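Local coordinates for insecticidal crystal protein Cry7Cal (PDB 5ZI1) that is an insecticidal toxin active against locusts that probably binds receptors of the insect gut and opens pores in its membranes, as three-domain delta-endotoxins do, at residues Leu140-Ala145 / Thr223-Asp228; Thr247-Gln252 / Trp452-Val457; Leu154-Glu159 / Tyr236-Tyr241; Glu84-Ala89 / Asn122-Ala127; Arg116-Glu121 / Asp173-Glu178. All blocks are in the same frame, centred on the assembly; numbering follows the deposited sequence.

Interaction 1: residues Leu140-Ala145 / Thr223-Asp228; sequences LLTVYA and TIMVLD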
# COMPACT_ATOMS: atom_id res chain seq x y z
N LEU A 140 9.58 16.75 5.70
CA LEU A 140 9.49 17.00 4.27
C LEU A 140 9.27 15.74 3.44
O LEU A 140 9.29 15.82 2.21
CB LEU A 140 10.78 17.67 3.77
CG LEU A 140 11.04 19.12 4.14
CD1 LEU A 140 12.42 19.57 3.63
CD2 LEU A 140 9.93 19.98 3.57
N LEU A 141 9.09 14.58 4.08
CA LEU A 141 9.18 13.32 3.35
C LEU A 141 8.10 13.21 2.26
O LEU A 141 8.41 12.80 1.13
CB LEU A 141 9.09 12.15 4.32
CG LEU A 141 9.32 10.78 3.68
CD1 LEU A 141 10.63 10.77 2.83
CD2 LEU A 141 9.36 9.72 4.78
N THR A 142 6.86 13.58 2.56
CA THR A 142 5.80 13.43 1.56
C THR A 142 6.02 14.37 0.38
O THR A 142 5.82 13.98 -0.77
CB THR A 142 4.41 13.66 2.19
OG1 THR A 142 4.12 12.62 3.12
CG2 THR A 142 3.36 13.63 1.13
N VAL A 143 6.46 15.59 0.65
CA VAL A 143 6.86 16.49 -0.44
C VAL A 143 7.92 15.82 -1.30
O VAL A 143 7.86 15.86 -2.53
CB VAL A 143 7.35 17.84 0.12
CG1 VAL A 143 7.92 18.71 -1.00
CG2 VAL A 143 6.21 18.56 0.86
N TYR A 144 8.90 15.19 -0.66
CA TYR A 144 9.99 14.56 -1.40
C TYR A 144 9.46 13.41 -2.25
O TYR A 144 9.69 13.37 -3.47
CB TYR A 144 11.04 14.06 -0.41
CG TYR A 144 12.23 13.40 -1.05
CD1 TYR A 144 12.21 12.05 -1.35
CD2 TYR A 144 13.39 14.12 -1.32
CE1 TYR A 144 13.30 11.42 -1.92
CE2 TYR A 144 14.48 13.51 -1.89
CZ TYR A 144 14.43 12.16 -2.19
OH TYR A 144 15.53 11.54 -2.74
N ALA A 145 8.71 12.49 -1.63
CA ALA A 145 8.15 11.36 -2.35
C ALA A 145 7.33 11.81 -3.56
O ALA A 145 7.51 11.28 -4.67
CB ALA A 145 7.30 10.52 -1.41
N THR A 223 2.16 5.25 4.69
CA THR A 223 1.94 4.21 3.70
C THR A 223 1.19 4.79 2.50
O THR A 223 1.61 4.61 1.34
CB THR A 223 1.17 3.06 4.34
OG1 THR A 223 2.00 2.46 5.34
CG2 THR A 223 0.76 2.00 3.31
N ILE A 224 0.11 5.54 2.78
CA ILE A 224 -0.70 6.15 1.74
C ILE A 224 0.05 7.30 1.07
O ILE A 224 -0.02 7.47 -0.15
CB ILE A 224 -2.03 6.65 2.34
CG1 ILE A 224 -2.88 5.48 2.82
CG2 ILE A 224 -2.78 7.53 1.34
CD1 ILE A 224 -4.18 5.92 3.48
N MET A 225 0.71 8.14 1.84
CA MET A 225 1.35 9.32 1.26
C MET A 225 2.66 8.96 0.55
O MET A 225 2.95 9.54 -0.51
CB MET A 225 1.61 10.38 2.32
CG MET A 225 0.36 11.21 2.66
SD MET A 225 0.73 12.60 3.77
CE MET A 225 0.55 11.78 5.35
N VAL A 226 3.44 8.03 1.09
CA VAL A 226 4.77 7.78 0.56
C VAL A 226 4.95 6.36 0.02
O VAL A 226 5.29 6.20 -1.16
CB VAL A 226 5.84 8.10 1.60
CG1 VAL A 226 7.25 7.77 1.04
CG2 VAL A 226 5.73 9.55 1.99
N LEU A 227 4.75 5.33 0.85
CA LEU A 227 5.16 3.98 0.45
C LEU A 227 4.42 3.50 -0.79
O LEU A 227 5.01 2.83 -1.66
CB LEU A 227 4.96 2.98 1.58
CG LEU A 227 5.60 3.28 2.92
CD1 LEU A 227 5.43 2.08 3.87
CD2 LEU A 227 7.08 3.67 2.72
N ASP A 228 3.12 3.82 -0.89
CA ASP A 228 2.33 3.37 -2.03
C ASP A 228 2.84 3.94 -3.35
O ASP A 228 2.48 3.43 -4.41
CB ASP A 228 0.85 3.73 -1.81
CG ASP A 228 0.18 2.88 -0.73
OD1 ASP A 228 0.75 1.84 -0.34
OD2 ASP A 228 -0.94 3.24 -0.27
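Val226 and Met225 of helix 208-227 press against Leu141, Thr142 and Ala145 at the start of helix 141-165. The short segments run at 53° to each other with axes 8.9 Å apart. The tight part is the meeting of Thr142 with Met225 and of Ala145 with Val226. Thr142 and Met225 cross at about a right angle, and Thr142 OG1 lies 3.5 Å from Met225 SD. Because OG1 stands beside its own backbone N (chi1 -67°), it also comes within 3.6 Å of Val226 CG2. Both Val226 methyls meet the single methyl of Ala145, CG1 approaching CB to 3.7 Å. Phe59 and Val63 of helix 54-67 cover Thr142 on this packed side. Looser is the flank where Leu141 CG passes Val226 CG2 at 4.2 Å, yet protein lies here too: His189 of helix 169-202 touches Leu141. Both segments belong to the helical bundle of the N-terminal domain, the part held to insert into membranes in this family. Between the two segments the contact is van der Waals packing, supplemented just beyond them by a weak hydrogen bond from Gln146 NE2 to Met225 O; Thr142 OG1 is buried with no partner in the model, probably at some energetic cost.

Interaction 2: residues Thr247-Gln252 / Trp452-Val457; sequences TELTRQ and WTHVSV
Leu249 lays CD1 over the centre of the His454 ring, a CH-pi contact 3.4 Å from the centroid and 8° off the normal. His454 carries CG anti to its backbone N (chi1 -163°), and its ring lies with one face under that methyl. Ser456 differs, with OG between backbone N and carbonyl carbon (chi1 60°). From there OG accepts a nearly straight bond from Leu249 N at 3.1 Å and pairs with His454 ND1 at 2.7 Å, which fixes the rotation of the imidazole. His454 to Val457 form a type I turn ending strand 448-454, in the three-stranded sheet with strands 252-254 and 430-437 of the middle, beta-prism domain. Val457 CG2 packs 3.1 Å from Leu249 O, while CG1 touches Glu248, whose carboxylate is held by Lys475 and by Arg458 N. A water accepts a hydrogen bond from His454 N and donates to Leu249 O and Arg251 O. The Arg251 chain is bent; its NH2 lies beside His454 CD2, in a salt bridge to Asp228 and hydrogen-bonded to His430.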
# COMPACT_ATOMS: atom_id res chain seq x y z
N THR A 247 -1.02 -3.45 -11.47
CA THR A 247 -0.34 -3.69 -10.21
C THR A 247 -1.30 -3.67 -9.03
O THR A 247 -2.43 -3.13 -9.11
CB THR A 247 0.74 -2.65 -10.01
OG1 THR A 247 0.11 -1.36 -9.98
CG2 THR A 247 1.70 -2.69 -11.19
N GLU A 248 -0.86 -4.26 -7.92
CA GLU A 248 -1.66 -4.35 -6.71
C GLU A 248 -0.80 -3.99 -5.50
O GLU A 248 0.37 -4.35 -5.44
CB GLU A 248 -2.24 -5.75 -6.50
CG GLU A 248 -2.77 -6.42 -7.76
CD GLU A 248 -3.55 -7.71 -7.44
OE1 GLU A 248 -3.04 -8.53 -6.63
OE2 GLU A 248 -4.68 -7.88 -7.97
N LEU A 249 -1.42 -3.29 -4.53
CA LEU A 249 -0.83 -3.00 -3.23
C LEU A 249 -1.42 -3.96 -2.21
O LEU A 249 -2.57 -3.81 -1.80
CB LEU A 249 -1.13 -1.56 -2.81
CG LEU A 249 -0.78 -0.43 -3.75
CD1 LEU A 249 -1.49 0.85 -3.33
CD2 LEU A 249 0.75 -0.24 -3.79
N THR A 250 -0.63 -4.93 -1.76
CA THR A 250 -1.13 -5.96 -0.87
C THR A 250 -0.95 -5.64 0.61
O THR A 250 -1.26 -6.49 1.45
CB THR A 250 -0.42 -7.28 -1.17
OG1 THR A 250 0.98 -7.10 -0.95
CG2 THR A 250 -0.67 -7.71 -2.60
N ARG A 251 -0.41 -4.48 0.95
CA ARG A 251 -0.12 -4.18 2.34
C ARG A 251 -1.40 -3.91 3.12
O ARG A 251 -2.37 -3.36 2.59
CB ARG A 251 0.83 -2.97 2.43
CG ARG A 251 0.19 -1.59 2.35
CD ARG A 251 -0.42 -1.33 0.99
NE ARG A 251 -1.03 -0.00 0.86
CZ ARG A 251 -2.24 0.34 1.32
NH1 ARG A 251 -2.99 -0.52 2.00
NH2 ARG A 251 -2.68 1.57 1.11
N GLN A 252 -1.41 -4.31 4.38
CA GLN A 252 -2.55 -4.12 5.28
C GLN A 252 -2.23 -3.00 6.27
O GLN A 252 -1.19 -3.03 6.92
CB GLN A 252 -2.86 -5.42 6.02
CG GLN A 252 -4.02 -5.36 7.05
CD GLN A 252 -4.28 -6.73 7.66
OE1 GLN A 252 -5.27 -7.38 7.35
NE2 GLN A 252 -3.37 -7.18 8.52
N TRP A 452 -7.36 -2.98 7.11
CA TRP A 452 -7.86 -2.70 5.76
C TRP A 452 -6.82 -3.10 4.72
O TRP A 452 -5.61 -2.93 4.93
CB TRP A 452 -8.17 -1.21 5.62
CG TRP A 452 -9.06 -0.68 6.70
CD1 TRP A 452 -8.70 -0.31 7.94
CD2 TRP A 452 -10.48 -0.50 6.61
NE1 TRP A 452 -9.81 0.10 8.66
CE2 TRP A 452 -10.91 -0.01 7.85
CE3 TRP A 452 -11.43 -0.70 5.60
CZ2 TRP A 452 -12.26 0.30 8.12
CZ3 TRP A 452 -12.77 -0.40 5.86
CH2 TRP A 452 -13.16 0.09 7.11
N THR A 453 -7.30 -3.60 3.57
CA THR A 453 -6.46 -3.82 2.39
C THR A 453 -6.94 -2.93 1.24
O THR A 453 -8.09 -2.49 1.21
CB THR A 453 -6.47 -5.28 1.95
OG1 THR A 453 -7.82 -5.68 1.62
CG2 THR A 453 -5.88 -6.17 3.05
N HIS A 454 -6.03 -2.69 0.30
CA HIS A 454 -6.23 -1.75 -0.80
C HIS A 454 -7.06 -2.38 -1.91
O HIS A 454 -6.89 -3.56 -2.23
CB HIS A 454 -4.86 -1.34 -1.34
CG HIS A 454 -4.88 -0.11 -2.20
ND1 HIS A 454 -4.84 -0.16 -3.57
CD2 HIS A 454 -4.90 1.20 -1.86
CE1 HIS A 454 -4.86 1.07 -4.06
NE2 HIS A 454 -4.89 1.92 -3.04
N VAL A 455 -7.95 -1.59 -2.51
CA VAL A 455 -8.90 -2.15 -3.47
C VAL A 455 -8.25 -2.47 -4.82
O VAL A 455 -8.87 -3.15 -5.66
CB VAL A 455 -10.12 -1.20 -3.57
CG1 VAL A 455 -11.10 -1.60 -4.67
CG2 VAL A 455 -10.86 -1.20 -2.24
N SER A 456 -6.99 -2.07 -5.05
CA SER A 456 -6.31 -2.49 -6.26
C SER A 456 -6.07 -3.99 -6.29
O SER A 456 -5.91 -4.57 -7.37
CB SER A 456 -4.97 -1.76 -6.41
OG SER A 456 -4.13 -2.03 -5.31
N VAL A 457 -6.03 -4.64 -5.13
CA VAL A 457 -5.94 -6.09 -5.12
C VAL A 457 -7.26 -6.68 -5.60
O VAL A 457 -8.33 -6.34 -5.08
CB VAL A 457 -5.61 -6.61 -3.71
CG1 VAL A 457 -5.31 -8.11 -3.78
CG2 VAL A 457 -4.49 -5.80 -3.12
O HOH W 1 -5.46 -4.02 -9.91
O HOH W 2 -3.70 -4.31 0.37

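Interaction 3: residues Leu154-Glu159 / Tyr236-Tyr241; sequences LLKNAE and YDARTY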
# COMPACT_ATOMS: atom_id res chain seq x y z
N LEU A 154 8.36 12.08 -15.37
CA LEU A 154 8.83 12.97 -16.43
C LEU A 154 9.97 12.32 -17.23
O LEU A 154 10.04 12.49 -18.45
CB LEU A 154 9.29 14.29 -15.83
CG LEU A 154 9.85 15.25 -16.88
CD1 LEU A 154 8.74 15.67 -17.78
CD2 LEU A 154 10.58 16.46 -16.29
N LEU A 155 10.87 11.60 -16.56
CA LEU A 155 12.01 11.03 -17.26
C LEU A 155 11.55 9.95 -18.24
O LEU A 155 12.17 9.78 -19.29
CB LEU A 155 13.02 10.47 -16.24
CG LEU A 155 13.92 11.53 -15.59
CD1 LEU A 155 14.55 11.09 -14.27
CD2 LEU A 155 14.99 11.95 -16.62
N LYS A 156 10.44 9.27 -17.92
CA LYS A 156 9.87 8.31 -18.86
C LYS A 156 9.58 8.95 -20.21
O LYS A 156 9.73 8.31 -21.25
CB LYS A 156 8.59 7.70 -18.27
CG LYS A 156 7.87 6.72 -19.20
CD LYS A 156 6.67 6.07 -18.51
CE LYS A 156 5.82 5.28 -19.50
NZ LYS A 156 4.92 4.30 -18.84
N ASN A 157 9.17 10.22 -20.21
CA ASN A 157 8.82 10.87 -21.47
C ASN A 157 9.98 10.83 -22.47
O ASN A 157 9.75 10.67 -23.67
CB ASN A 157 8.35 12.30 -21.21
CG ASN A 157 6.94 12.38 -20.61
OD1 ASN A 157 6.18 13.30 -20.90
ND2 ASN A 157 6.59 11.42 -19.75
N ALA A 158 11.23 10.95 -22.00
CA ALA A 158 12.36 10.92 -22.93
C ALA A 158 12.42 9.59 -23.67
O ALA A 158 12.66 9.55 -24.89
CB ALA A 158 13.69 11.20 -22.21
N GLU A 159 12.19 8.48 -22.96
CA GLU A 159 12.21 7.20 -23.65
C GLU A 159 11.01 7.05 -24.57
O GLU A 159 11.12 6.40 -25.62
CB GLU A 159 12.29 6.03 -22.66
CG GLU A 159 12.22 4.68 -23.39
CD GLU A 159 13.63 4.11 -23.63
OE1 GLU A 159 14.59 4.67 -23.05
OE2 GLU A 159 13.80 3.16 -24.44
N TYR A 236 8.07 3.01 -14.14
CA TYR A 236 8.32 4.10 -15.08
C TYR A 236 9.46 3.78 -16.03
O TYR A 236 9.76 4.59 -16.92
CB TYR A 236 8.63 5.40 -14.34
CG TYR A 236 7.51 5.96 -13.48
CD1 TYR A 236 6.19 5.93 -13.90
CD2 TYR A 236 7.79 6.52 -12.24
CE1 TYR A 236 5.18 6.45 -13.11
CE2 TYR A 236 6.79 7.03 -11.45
CZ TYR A 236 5.49 6.99 -11.88
OH TYR A 236 4.49 7.50 -11.09
N ASP A 237 10.12 2.63 -15.84
CA ASP A 237 11.13 2.10 -16.75
C ASP A 237 10.42 1.60 -18.00
O ASP A 237 9.90 0.49 -18.04
CB ASP A 237 11.91 0.99 -16.05
CG ASP A 237 12.98 0.36 -16.92
OD1 ASP A 237 12.96 0.54 -18.16
OD2 ASP A 237 13.84 -0.36 -16.35
N ALA A 238 10.40 2.44 -19.04
CA ALA A 238 9.62 2.13 -20.23
C ALA A 238 10.22 1.01 -21.07
O ALA A 238 9.53 0.51 -21.98
CB ALA A 238 9.46 3.38 -21.10
N ARG A 239 11.46 0.61 -20.82
CA ARG A 239 12.00 -0.56 -21.51
C ARG A 239 11.56 -1.85 -20.85
O ARG A 239 11.25 -2.83 -21.53
CB ARG A 239 13.52 -0.49 -21.56
CG ARG A 239 14.03 0.45 -22.60
CD ARG A 239 15.54 0.59 -22.54
NE ARG A 239 15.88 1.86 -23.16
CZ ARG A 239 17.10 2.40 -23.20
NH1 ARG A 239 18.13 1.77 -22.65
NH2 ARG A 239 17.26 3.58 -23.78
N THR A 240 11.56 -1.88 -19.51
CA THR A 240 11.11 -3.05 -18.78
C THR A 240 9.60 -3.17 -18.81
O THR A 240 9.06 -4.28 -18.74
CB THR A 240 11.62 -3.00 -17.34
OG1 THR A 240 13.01 -2.66 -17.32
CG2 THR A 240 11.43 -4.32 -16.64
N TYR A 241 8.90 -2.05 -18.95
CA TYR A 241 7.44 -2.02 -19.00
C TYR A 241 7.01 -1.20 -20.22
O TYR A 241 6.58 -0.04 -20.10
CB TYR A 241 6.86 -1.47 -17.70
CG TYR A 241 7.23 -2.31 -16.49
CD1 TYR A 241 8.36 -2.00 -15.72
CD2 TYR A 241 6.47 -3.41 -16.12
CE1 TYR A 241 8.71 -2.79 -14.62
CE2 TYR A 241 6.82 -4.20 -15.02
CZ TYR A 241 7.93 -3.88 -14.27
OH TYR A 241 8.27 -4.68 -13.19
O HOH W 3 6.65 2.51 -18.28
O HOH W 4 5.38 2.44 -21.36
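Glu159 reaches from helix 141-165 to Arg239 in the loop 236-241. Glu159 has CG anti to its backbone N (chi1 176°) and the chain bent beyond; the two side chains cross at about a right angle, their flat ends 67° apart. OE2 receives an almost straight bond from Arg239 NE at 2.8 Å; it lies in the guanidinium plane, whereas NE sits above the carboxylate plane. A weaker, bent bond joins Arg239 NH2 to Glu159 OE1 at 3.0 Å, and NH2 also pairs with Asp173. Ala238 CB fills in beside the salt bridge, 3.8 Å from Glu159 CG. The loop that leads from the helical domain to the beta domains is shaped here by an Asx motif: Asp237 OD1 accepts from Thr240 N at 3.1 Å, three residues on. Lys156, one helical turn before Glu159, is fully extended and runs its CB and CG past Tyr236 O, CB coming to 3.6 Å. Its NZ continues to His30 O and to two waters, one at 2.6 Å and the other at 3.2 Å from NZ, both of which also lie within hydrogen-bonding reach of Tyr241 O.

Interaction 4: residues Glu84-Ala89 / Asn122-Ala127; sequences EGLRNA and NLFKFA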
# COMPACT_ATOMS: atom_id res chain seq x y z
N GLU A 84 6.45 25.87 -6.81
CA GLU A 84 5.72 26.70 -7.76
C GLU A 84 6.47 26.78 -9.09
O GLU A 84 5.85 26.74 -10.16
CB GLU A 84 5.44 28.08 -7.17
N GLY A 85 7.80 26.87 -9.05
CA GLY A 85 8.55 26.80 -10.29
C GLY A 85 8.34 25.49 -11.01
O GLY A 85 8.15 25.46 -12.23
N LEU A 86 8.33 24.39 -10.26
CA LEU A 86 8.05 23.10 -10.87
C LEU A 86 6.66 23.07 -11.48
O LEU A 86 6.48 22.53 -12.57
CB LEU A 86 8.22 21.99 -9.84
CG LEU A 86 9.70 21.65 -9.63
CD1 LEU A 86 9.86 20.75 -8.42
CD2 LEU A 86 10.29 21.00 -10.92
N ARG A 87 5.67 23.66 -10.80
CA ARG A 87 4.33 23.69 -11.40
C ARG A 87 4.35 24.43 -12.73
O ARG A 87 3.84 23.92 -13.74
CB ARG A 87 3.31 24.34 -10.46
CG ARG A 87 2.03 24.61 -11.21
CD ARG A 87 0.97 25.29 -10.38
NE ARG A 87 1.35 26.64 -9.97
CZ ARG A 87 1.38 27.69 -10.78
NH1 ARG A 87 1.73 28.87 -10.29
NH2 ARG A 87 1.08 27.55 -12.07
N ASN A 88 4.93 25.63 -12.76
CA ASN A 88 4.95 26.38 -14.01
C ASN A 88 5.79 25.68 -15.08
O ASN A 88 5.51 25.84 -16.28
CB ASN A 88 5.44 27.81 -13.77
CG ASN A 88 4.33 28.70 -13.20
OD1 ASN A 88 3.40 29.11 -13.93
ND2 ASN A 88 4.39 28.98 -11.90
N ALA A 89 6.79 24.89 -14.70
CA ALA A 89 7.60 24.26 -15.74
C ALA A 89 6.86 23.06 -16.31
O ALA A 89 6.85 22.87 -17.54
CB ALA A 89 8.99 23.87 -15.21
N ASN A 122 15.95 19.51 -15.55
CA ASN A 122 16.98 20.15 -14.76
C ASN A 122 16.40 20.82 -13.52
O ASN A 122 17.03 20.81 -12.46
CB ASN A 122 17.76 21.15 -15.62
CG ASN A 122 18.81 20.47 -16.54
OD1 ASN A 122 19.21 19.32 -16.32
ND2 ASN A 122 19.24 21.18 -17.57
N LEU A 123 15.18 21.39 -13.61
CA LEU A 123 14.58 21.97 -12.41
C LEU A 123 14.43 20.92 -11.32
O LEU A 123 14.71 21.19 -10.15
CB LEU A 123 13.23 22.62 -12.72
CG LEU A 123 12.67 23.48 -11.56
CD1 LEU A 123 13.76 24.42 -11.05
CD2 LEU A 123 11.46 24.30 -11.97
N PHE A 124 14.01 19.71 -11.68
CA PHE A 124 13.92 18.66 -10.67
C PHE A 124 15.29 18.39 -10.05
O PHE A 124 15.42 18.34 -8.82
CB PHE A 124 13.32 17.39 -11.29
CG PHE A 124 11.79 17.40 -11.36
CD1 PHE A 124 11.03 17.07 -10.25
CD2 PHE A 124 11.14 17.74 -12.53
CE1 PHE A 124 9.64 17.08 -10.31
CE2 PHE A 124 9.76 17.75 -12.61
CZ PHE A 124 9.00 17.42 -11.50
N LYS A 125 16.33 18.24 -10.88
CA LYS A 125 17.67 18.06 -10.33
C LYS A 125 18.02 19.19 -9.37
O LYS A 125 18.43 18.95 -8.23
CB LYS A 125 18.70 17.99 -11.44
CG LYS A 125 18.64 16.75 -12.25
CD LYS A 125 19.58 16.87 -13.44
CE LYS A 125 19.55 15.61 -14.28
NZ LYS A 125 19.80 15.97 -15.70
N PHE A 126 17.81 20.43 -9.80
CA PHE A 126 18.07 21.57 -8.93
C PHE A 126 17.15 21.58 -7.71
O PHE A 126 17.59 21.93 -6.61
CB PHE A 126 17.94 22.88 -9.72
CG PHE A 126 18.15 24.11 -8.89
CD1 PHE A 126 17.08 24.74 -8.26
CD2 PHE A 126 19.41 24.64 -8.72
CE1 PHE A 126 17.28 25.88 -7.50
CE2 PHE A 126 19.62 25.78 -7.96
CZ PHE A 126 18.55 26.40 -7.36
N ALA A 127 15.88 21.21 -7.88
CA ALA A 127 14.90 21.45 -6.81
C ALA A 127 14.82 20.33 -5.77
O ALA A 127 14.60 20.61 -4.59
CB ALA A 127 13.51 21.66 -7.40
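Leu86 is the main bump, pushed from helix 73-101 into a hollow lined by Leu123, Phe124 and Ala127 of helix 107-127. Its CG stands anti to the carbonyl carbon (chi1 -79°), and the two methyls beyond it go to different walls. CD2 sits over the centre of the Phe124 ring, 3.6 Å from the centroid, in a CH-pi contact, and also presses on Leu123 CG at 3.5 Å, a close fit for two carbons. CD1 meets Ala127 CB at 3.9 Å. The reverse bump is Leu123, whose CD2 lies against the backbone of Gly85, 3.5 Å from its C atom, and against the methyl of Ala89, 4.1 Å from CB. The Phe124 ring also meets that of His151 almost parallel, and it touches Leu150 and Leu154 of helix 141-165. The two segments run antiparallel (171°), their axes 10.3 Å apart at closest. Neighbouring antiparallel helices meshed by leucines in this way are characteristic of the alpha-helical bundle that forms the N-terminal domain of delta-endotoxins.

Interaction 5: residues Arg116-Glu121 / Asp173-Glu178; sequences RFVSTE and DLFYNE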
# COMPACT_ATOMS: atom_id res chain seq x y z
N ARG A 116 11.70 22.51 -23.38
CA ARG A 116 10.95 22.48 -22.13
C ARG A 116 11.24 21.21 -21.34
O ARG A 116 11.25 21.25 -20.10
CB ARG A 116 9.45 22.61 -22.36
CG ARG A 116 9.09 23.80 -23.20
CD ARG A 116 8.78 25.00 -22.30
NE ARG A 116 8.36 26.13 -23.13
CZ ARG A 116 9.19 27.04 -23.63
NH1 ARG A 116 10.50 26.97 -23.37
NH2 ARG A 116 8.71 28.01 -24.39
N PHE A 117 11.50 20.10 -22.03
CA PHE A 117 11.77 18.86 -21.30
C PHE A 117 13.08 18.97 -20.51
O PHE A 117 13.10 18.74 -19.30
CB PHE A 117 11.82 17.67 -22.25
CG PHE A 117 12.30 16.41 -21.57
CD1 PHE A 117 11.42 15.62 -20.86
CD2 PHE A 117 13.64 16.07 -21.57
CE1 PHE A 117 11.86 14.48 -20.20
CE2 PHE A 117 14.10 14.93 -20.91
CZ PHE A 117 13.21 14.14 -20.23
N VAL A 118 14.18 19.28 -21.19
CA VAL A 118 15.46 19.28 -20.48
C VAL A 118 15.52 20.43 -19.49
O VAL A 118 16.07 20.28 -18.39
CB VAL A 118 16.67 19.29 -21.45
CG1 VAL A 118 16.53 18.20 -22.52
CG2 VAL A 118 16.84 20.64 -22.10
N SER A 119 14.90 21.57 -19.80
CA SER A 119 14.84 22.62 -18.80
C SER A 119 13.98 22.20 -17.61
O SER A 119 14.31 22.55 -16.47
CB SER A 119 14.33 23.93 -19.40
OG SER A 119 13.01 23.80 -19.90
N THR A 120 12.90 21.45 -17.83
CA THR A 120 12.06 21.05 -16.69
C THR A 120 12.73 19.95 -15.88
O THR A 120 12.66 19.95 -14.65
CB THR A 120 10.67 20.59 -17.15
OG1 THR A 120 9.97 21.68 -17.77
CG2 THR A 120 9.84 20.12 -15.97
N GLU A 121 13.41 19.03 -16.57
CA GLU A 121 14.09 17.94 -15.86
C GLU A 121 15.26 18.47 -15.05
O GLU A 121 15.55 17.94 -13.97
CB GLU A 121 14.52 16.87 -16.88
CG GLU A 121 14.84 15.52 -16.25
CD GLU A 121 16.25 15.46 -15.64
OE1 GLU A 121 17.16 16.13 -16.19
OE2 GLU A 121 16.44 14.74 -14.62
N ASP A 173 19.69 7.30 -24.00
CA ASP A 173 20.30 6.33 -23.10
C ASP A 173 20.78 6.98 -21.81
O ASP A 173 20.78 6.33 -20.76
CB ASP A 173 21.48 5.62 -23.77
CG ASP A 173 21.04 4.60 -24.82
OD1 ASP A 173 19.82 4.34 -24.97
OD2 ASP A 173 21.93 4.04 -25.49
N LEU A 174 21.22 8.23 -21.87
CA LEU A 174 21.64 8.92 -20.65
C LEU A 174 20.45 9.11 -19.71
O LEU A 174 20.53 8.80 -18.52
CB LEU A 174 22.26 10.27 -21.01
CG LEU A 174 22.81 11.07 -19.82
CD1 LEU A 174 24.08 10.43 -19.26
CD2 LEU A 174 23.06 12.52 -20.23
N PHE A 175 19.34 9.61 -20.24
CA PHE A 175 18.14 9.84 -19.43
C PHE A 175 17.63 8.54 -18.82
O PHE A 175 17.28 8.50 -17.63
CB PHE A 175 17.07 10.51 -20.28
CG PHE A 175 17.33 11.97 -20.51
CD1 PHE A 175 17.53 12.83 -19.44
CD2 PHE A 175 17.37 12.48 -21.79
CE1 PHE A 175 17.76 14.17 -19.65
CE2 PHE A 175 17.61 13.83 -22.01
CZ PHE A 175 17.81 14.67 -20.94
N TYR A 176 17.62 7.46 -19.60
CA TYR A 176 17.30 6.14 -19.07
C TYR A 176 18.16 5.80 -17.87
O TYR A 176 17.65 5.43 -16.81
CB TYR A 176 17.46 5.07 -20.17
CG TYR A 176 17.06 3.70 -19.70
CD1 TYR A 176 15.71 3.36 -19.56
CD2 TYR A 176 18.01 2.74 -19.36
CE1 TYR A 176 15.32 2.11 -19.10
CE2 TYR A 176 17.64 1.48 -18.91
CZ TYR A 176 16.28 1.17 -18.78
OH TYR A 176 15.87 -0.08 -18.34
N ASN A 177 19.49 5.93 -18.01
CA ASN A 177 20.38 5.55 -16.91
C ASN A 177 20.24 6.50 -15.73
O ASN A 177 20.34 6.07 -14.58
CB ASN A 177 21.83 5.51 -17.38
CG ASN A 177 22.07 4.42 -18.41
OD1 ASN A 177 21.45 3.36 -18.37
ND2 ASN A 177 22.99 4.68 -19.33
N GLU A 178 20.06 7.79 -15.98
CA GLU A 178 19.76 8.70 -14.89
C GLU A 178 18.50 8.26 -14.15
O GLU A 178 18.49 8.20 -12.91
CB GLU A 178 19.61 10.12 -15.41
CG GLU A 178 20.90 10.74 -15.86
CD GLU A 178 20.69 12.14 -16.38
OE1 GLU A 178 21.68 12.75 -16.86
OE2 GLU A 178 19.52 12.62 -16.29
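Phe117 and Phe175 meet in a T-shaped stack that bridges helices 107-127 and 169-202 in the N-terminal helix bundle. The two segments run roughly parallel, 28° apart, but their axes are 13.7 Å from each other, so the gap is spanned mainly by the two phenylalanines; Leu155 of helix 141-165, between them in sequence, touches both Glu121 and Phe175. In the aromatic pair, Phe117 offers its edge and Phe175 its face, with planes at 89° and centroids 5.2 Å apart. Phe117 CE2 is the touching atom, 3.7 Å from Phe175 CZ and placed over the ring face toward its rim. A chi1 of 171° sets Phe117 CG anti to the backbone N, on a CB that already points toward the other helix. The one aliphatic contribution is Val118, whose CG1 comes to 4.1 Å from Phe175 CZ.

The polar part consists of two carboxylates. Glu121 bonds outside the pair, OE1 to Lys125 and OE2 to His151, while Glu178 OE2 has a long, weak ion pair with the same Lys125. That lysine would soften the repulsion between the two acids, which approach obliquely, Glu121 OE2 lying 4.1 Å from Glu178 OE2. Glu121 also faces the hydrogen-bearing rim of Phe175, an electrostatic match that is probably modestly favourable: its OE1 lies near the ring plane, 4.0 Å from CE1.

Interactions 1, 4 and 5 lie within the helical bundle, and interaction 3 joins it to the loop 236-241; helix 141-165 is shared by interactions 1 and 3 and helix 107-127 by interactions 4 and 5. Interactions 3 and 5 form the closest pair, their centres about 11 Å apart, joined by the salt bridge of Arg239 NH2 to Asp173 OD1 at 2.9 Å. Interaction 4 touches interaction 3 through Leu154 CD2 and Phe124 CE2, 4.0 Å apart. Interaction 2 belongs to the beta-prism domain and meets interaction 1 where Asp228 OD2 and Arg251 NH2 form a salt bridge of 2.8 Å, tying the two domains together. An acetate ion, probably from the crystallisation liquor, lies about 4 Å from the Arg251 side chain.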